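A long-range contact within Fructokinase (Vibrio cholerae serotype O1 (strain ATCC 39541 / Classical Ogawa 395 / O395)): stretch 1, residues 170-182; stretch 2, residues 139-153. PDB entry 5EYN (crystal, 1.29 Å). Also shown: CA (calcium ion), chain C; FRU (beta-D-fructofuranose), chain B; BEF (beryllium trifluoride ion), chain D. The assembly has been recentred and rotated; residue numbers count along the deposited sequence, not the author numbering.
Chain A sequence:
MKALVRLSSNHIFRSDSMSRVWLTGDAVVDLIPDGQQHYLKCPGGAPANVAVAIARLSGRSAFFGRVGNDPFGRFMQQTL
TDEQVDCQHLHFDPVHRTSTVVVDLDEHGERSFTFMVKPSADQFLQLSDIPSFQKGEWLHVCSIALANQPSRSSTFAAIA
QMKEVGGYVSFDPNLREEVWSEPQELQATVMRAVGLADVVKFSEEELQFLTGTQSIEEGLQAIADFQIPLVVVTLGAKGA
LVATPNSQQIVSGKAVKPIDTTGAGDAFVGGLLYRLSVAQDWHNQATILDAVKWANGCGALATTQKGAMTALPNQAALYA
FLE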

# COMPACT_ATOMS: atom_id res chain seq x y z
N SER A 170 20.74 -10.63 18.35
CA SER A 170 19.97 -11.69 17.73
C SER A 170 19.63 -11.28 16.31
O SER A 170 19.25 -10.13 16.06
CB SER A 170 18.70 -11.91 18.56
OG SER A 170 17.77 -12.79 17.95
N PHE A 171 19.73 -12.21 15.37
CA PHE A 171 19.45 -11.95 13.97
C PHE A 171 18.61 -13.08 13.40
O PHE A 171 18.94 -14.26 13.59
CB PHE A 171 20.77 -11.79 13.21
CG PHE A 171 20.62 -11.45 11.74
CD1 PHE A 171 19.88 -10.37 11.34
CD2 PHE A 171 21.24 -12.22 10.78
CE1 PHE A 171 19.74 -10.06 10.01
CE2 PHE A 171 21.13 -11.90 9.45
CZ PHE A 171 20.36 -10.83 9.07
N ASP A 172 17.52 -12.72 12.74
CA ASP A 172 16.68 -13.66 12.01
C ASP A 172 16.60 -13.12 10.60
O ASP A 172 15.93 -12.13 10.37
CB ASP A 172 15.29 -13.72 12.65
CG ASP A 172 14.30 -14.56 11.89
OD1 ASP A 172 14.62 -15.07 10.81
OD2 ASP A 172 13.16 -14.68 12.40
N PRO A 173 17.34 -13.73 9.67
CA PRO A 173 17.33 -13.16 8.31
C PRO A 173 15.91 -12.84 7.81
O PRO A 173 15.68 -11.75 7.32
CB PRO A 173 18.05 -14.24 7.50
CG PRO A 173 19.09 -14.76 8.48
CD PRO A 173 18.38 -14.76 9.83
N ASN A 174 14.96 -13.76 7.95
CA ASN A 174 13.59 -13.43 7.61
C ASN A 174 13.54 -12.81 6.21
O ASN A 174 13.08 -11.68 6.00
CB ASN A 174 12.99 -12.47 8.64
CG ASN A 174 11.70 -12.94 9.19
OD1 ASN A 174 11.03 -13.81 8.61
ND2 ASN A 174 11.35 -12.42 10.35
N LEU A 175 14.02 -13.57 5.25
CA LEU A 175 14.29 -13.04 3.94
C LEU A 175 13.05 -12.63 3.18
O LEU A 175 12.09 -13.39 3.10
CB LEU A 175 15.06 -14.04 3.10
CG LEU A 175 16.39 -14.49 3.69
CD1 LEU A 175 17.04 -15.51 2.75
CD2 LEU A 175 17.32 -13.30 3.97
N ARG A 176 13.09 -11.43 2.62
CA ARG A 176 12.05 -10.90 1.76
C ARG A 176 12.76 -10.19 0.61
O ARG A 176 12.98 -8.97 0.64
CB ARG A 176 11.15 -9.93 2.53
CG ARG A 176 10.56 -10.49 3.84
CD ARG A 176 9.48 -11.53 3.63
NE ARG A 176 8.89 -11.83 4.92
CZ ARG A 176 9.32 -12.77 5.75
NH1 ARG A 176 10.30 -13.59 5.43
NH2 ARG A 176 8.74 -12.90 6.93
N GLU A 177 13.13 -10.96 -0.40
CA GLU A 177 14.05 -10.46 -1.43
C GLU A 177 13.52 -9.24 -2.15
O GLU A 177 14.29 -8.36 -2.51
CB GLU A 177 14.34 -11.56 -2.47
CG GLU A 177 15.38 -11.19 -3.51
CD GLU A 177 15.61 -12.32 -4.48
OE1 GLU A 177 14.68 -12.67 -5.24
OE2 GLU A 177 16.72 -12.89 -4.47
N GLU A 178 12.20 -9.17 -2.37
CA GLU A 178 11.69 -8.09 -3.22
C GLU A 178 11.87 -6.71 -2.61
O GLU A 178 11.79 -5.70 -3.31
CB GLU A 178 10.23 -8.30 -3.59
CG GLU A 178 9.26 -7.89 -2.47
CD GLU A 178 7.89 -7.51 -3.04
OE1 GLU A 178 7.75 -6.52 -3.82
OE2 GLU A 178 6.94 -8.21 -2.72
N VAL A 179 12.13 -6.65 -1.31
CA VAL A 179 12.33 -5.37 -0.64
C VAL A 179 13.68 -4.73 -1.02
O VAL A 179 13.87 -3.52 -0.88
CB VAL A 179 12.20 -5.58 0.89
CG1 VAL A 179 12.50 -4.33 1.69
CG2 VAL A 179 10.82 -6.10 1.22
N TRP A 180 14.63 -5.54 -1.48
CA TRP A 180 15.97 -5.09 -1.82
C TRP A 180 15.97 -4.43 -3.19
O TRP A 180 15.59 -5.05 -4.17
CB TRP A 180 16.94 -6.28 -1.83
CG TRP A 180 17.09 -6.90 -0.49
CD1 TRP A 180 16.12 -7.55 0.22
CD2 TRP A 180 18.25 -6.89 0.33
NE1 TRP A 180 16.63 -7.94 1.44
CE2 TRP A 180 17.92 -7.54 1.53
CE3 TRP A 180 19.54 -6.38 0.16
CZ2 TRP A 180 18.84 -7.71 2.56
CZ3 TRP A 180 20.45 -6.56 1.19
CH2 TRP A 180 20.10 -7.21 2.37
N SER A 181 16.40 -3.18 -3.27
CA SER A 181 16.54 -2.55 -4.57
C SER A 181 17.67 -3.19 -5.37
O SER A 181 17.62 -3.19 -6.60
CB SER A 181 16.68 -1.03 -4.43
OG SER A 181 17.92 -0.64 -3.89
N GLU A 182 18.65 -3.77 -4.66
CA GLU A 182 19.78 -4.48 -5.26
C GLU A 182 19.78 -5.90 -4.70
O GLU A 182 20.51 -6.19 -3.76
CB GLU A 182 21.09 -3.79 -4.88
CG GLU A 182 21.14 -2.30 -5.19
CD GLU A 182 21.25 -1.98 -6.66
OE1 GLU A 182 21.59 -2.88 -7.47
OE2 GLU A 182 20.99 -0.81 -7.03
CA CA C . 10.48 -15.99 9.19
C1 FRU B . 7.92 -8.39 6.94
C2 FRU B . 6.84 -9.45 7.10
C3 FRU B . 5.48 -8.99 7.58
C4 FRU B . 5.00 -10.07 8.48
C5 FRU B . 6.28 -10.63 8.99
C6 FRU B . 6.24 -12.11 9.29
O1 FRU B . 8.29 -7.85 8.17
O2 FRU B . 6.70 -10.07 5.85
O3 FRU B . 4.69 -8.73 6.45
O4 FRU B . 4.23 -9.62 9.54
O5 FRU B . 7.30 -10.37 8.04
O6 FRU B . 7.48 -12.58 9.75
BE BEF D . 7.44 -15.98 9.75
F1 BEF D . 6.08 -16.11 9.04
F2 BEF D . 7.40 -15.08 11.02
F3 BEF D . 8.44 -15.24 8.89
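Stretch 2 139-153: LHVCSIALANQPSRS

Parallel strands that lie side by side often keep their partnership beyond the sheet, and this contact in fructokinase is a clear example. The shortest polar link follows the paired segments in sequence, where S143 OG donates to P173 O at 2.6 Å and S143 N reaches the same oxygen at 2.9 Å, so one carbonyl holds both polar groups of S143. A matching clasp closes the far end: N148 OD1 accepts from S181 OG at 2.8 Å and from S181 N at 3.0 Å, while N148 ND2 donates to V179 O at 2.9 Å. A single amide thus reads the backbone of V179 and S181 through both of its polar atoms.

Between residues 139-142 and 170-172 the backbones are extended and run in the same direction, crossing at -19° with their axes 4.7 Å apart at closest approach. The ladder is typical of parallel pairing: S170 N to L139 O is 2.8 Å, V141 N to S170 O 3.0 Å and D172 N to V141 O 3.0 Å. S170 lies beside H140, on the same face of the sheet, and S170 OG hydrogen-bonds H140 ND1 at 2.8 Å. F171 pairs with V141 on the other face, F171 CD1 lying 4.1 Å from V141 CG1, and its ring extends onward until F171 CZ meets L146 CD1 at 3.9 Å.

Residues 143-145 take helical backbone angles, and the chain that follows packs against W180. A147 CA sits 3.5 Å from the centroid of the six-membered ring of W180, a CH-pi contact. V179 spans two neighbours, with V179 CG1 3.8 Å from A147 CB and V179 CG2 3.9 Å from I144 CD1. Water 2 bridges the two stretches, donating to S143 OG and accepting from R176 N and W180 NE1. Altogether the contact buries 905 Å², both sides summed.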

# COMPACT_ATOMS: atom_id res chain seq x y z
N LEU A 139 19.52 -6.91 21.29
CA LEU A 139 19.04 -6.25 20.08
C LEU A 139 18.69 -7.33 19.08
O LEU A 139 19.53 -8.18 18.78
CB LEU A 139 20.13 -5.34 19.50
CG LEU A 139 19.81 -4.70 18.14
CD1 LEU A 139 18.69 -3.70 18.27
CD2 LEU A 139 21.07 -4.03 17.60
N HIS A 140 17.46 -7.31 18.56
CA HIS A 140 17.05 -8.24 17.52
C HIS A 140 16.76 -7.51 16.21
O HIS A 140 16.09 -6.47 16.21
CB HIS A 140 15.81 -9.01 17.95
CG HIS A 140 15.32 -9.97 16.93
ND1 HIS A 140 15.98 -11.14 16.63
CD2 HIS A 140 14.25 -9.92 16.09
CE1 HIS A 140 15.34 -11.78 15.66
NE2 HIS A 140 14.27 -11.06 15.33
N VAL A 141 17.28 -8.08 15.13
CA VAL A 141 17.25 -7.51 13.79
C VAL A 141 16.84 -8.58 12.77
O VAL A 141 17.18 -9.74 12.94
CB VAL A 141 18.69 -6.97 13.41
CG1 VAL A 141 18.76 -6.44 11.98
CG2 VAL A 141 19.16 -5.93 14.41
N CYS A 142 16.12 -8.15 11.73
CA CYS A 142 15.80 -8.97 10.56
C CYS A 142 16.37 -8.33 9.31
O CYS A 142 16.76 -7.16 9.32
CB CYS A 142 14.29 -9.16 10.40
SG CYS A 142 13.49 -9.99 11.79
N SER A 143 16.41 -9.08 8.22
CA SER A 143 17.12 -8.59 7.05
C SER A 143 16.48 -7.43 6.33
O SER A 143 17.18 -6.73 5.60
CB SER A 143 17.42 -9.70 6.06
OG SER A 143 16.25 -10.12 5.43
N ILE A 144 15.19 -7.18 6.47
CA ILE A 144 14.60 -6.05 5.80
C ILE A 144 15.31 -4.77 6.25
O ILE A 144 15.46 -3.82 5.47
CB ILE A 144 13.08 -5.99 5.99
CG1 ILE A 144 12.42 -6.90 4.96
CG2 ILE A 144 12.54 -4.56 5.85
CD1 ILE A 144 10.91 -6.94 5.05
N ALA A 145 15.77 -4.72 7.49
CA ALA A 145 16.46 -3.54 7.98
C ALA A 145 17.77 -3.30 7.24
O ALA A 145 18.28 -2.19 7.25
CB ALA A 145 16.72 -3.67 9.47
N LEU A 146 18.28 -4.34 6.61
CA LEU A 146 19.52 -4.29 5.86
C LEU A 146 19.28 -4.13 4.37
O LEU A 146 20.23 -4.12 3.61
CB LEU A 146 20.29 -5.59 6.07
CG LEU A 146 20.46 -6.02 7.52
CD1 LEU A 146 21.23 -7.32 7.60
CD2 LEU A 146 21.15 -4.93 8.34
N ALA A 147 18.03 -4.02 3.93
CA ALA A 147 17.77 -4.11 2.50
C ALA A 147 18.28 -2.91 1.71
O ALA A 147 18.80 -3.10 0.61
CB ALA A 147 16.28 -4.34 2.23
N ASN A 148 18.08 -1.70 2.22
CA ASN A 148 18.47 -0.50 1.50
C ASN A 148 19.06 0.50 2.46
O ASN A 148 18.87 0.41 3.66
CB ASN A 148 17.27 0.13 0.80
CG ASN A 148 16.58 -0.83 -0.13
OD1 ASN A 148 17.03 -1.07 -1.25
ND2 ASN A 148 15.48 -1.38 0.33
N GLN A 149 19.81 1.45 1.91
CA GLN A 149 20.30 2.56 2.70
C GLN A 149 19.24 3.63 2.85
O GLN A 149 18.41 3.79 1.96
CB GLN A 149 21.51 3.18 2.00
CG GLN A 149 22.66 2.23 1.78
CD GLN A 149 23.32 1.80 3.08
OE1 GLN A 149 22.94 2.22 4.18
NE2 GLN A 149 24.29 0.92 2.97
N PRO A 150 19.29 4.41 3.94
CA PRO A 150 20.30 4.38 4.99
C PRO A 150 20.07 3.34 6.08
O PRO A 150 20.91 3.17 6.97
CB PRO A 150 20.19 5.79 5.60
CG PRO A 150 18.74 6.14 5.43
CD PRO A 150 18.39 5.57 4.07
N SER A 151 18.94 2.64 6.06
CA SER A 151 18.67 1.71 7.15
C SER A 151 19.75 0.66 7.29
O SER A 151 20.12 0.29 8.40
CB SER A 151 17.31 1.05 6.97
OG SER A 151 17.08 0.11 8.00
N ARG A 152 20.30 0.19 6.18
CA ARG A 152 21.30 -0.87 6.24
C ARG A 152 22.50 -0.42 7.07
O ARG A 152 22.85 -1.06 8.05
CB ARG A 152 21.73 -1.27 4.82
CG ARG A 152 22.84 -2.33 4.81
CD ARG A 152 23.42 -2.58 3.43
NE ARG A 152 22.42 -2.95 2.43
CZ ARG A 152 22.69 -3.15 1.15
NH1 ARG A 152 23.94 -2.98 0.70
NH2 ARG A 152 21.77 -3.49 0.29
N SER A 153 23.11 0.69 6.70
CA SER A 153 24.25 1.19 7.46
C SER A 153 23.87 1.60 8.87
O SER A 153 24.64 1.40 9.81
CB SER A 153 24.97 2.31 6.71
OG SER A 153 24.14 3.41 6.41
O HOH W 1 12.23 -12.48 13.76
O HOH W 2 14.85 -9.19 3.39
O HOH W 3 13.26 -9.16 7.26
O HOH W 4 19.49 -3.01 -2.02
O HOH W 5 12.88 -16.67 9.53
O HOH W 6 10.70 -15.42 11.48
O HOH W 7 11.00 -16.20 6.83
O HOH W 8 9.60 -18.22 9.57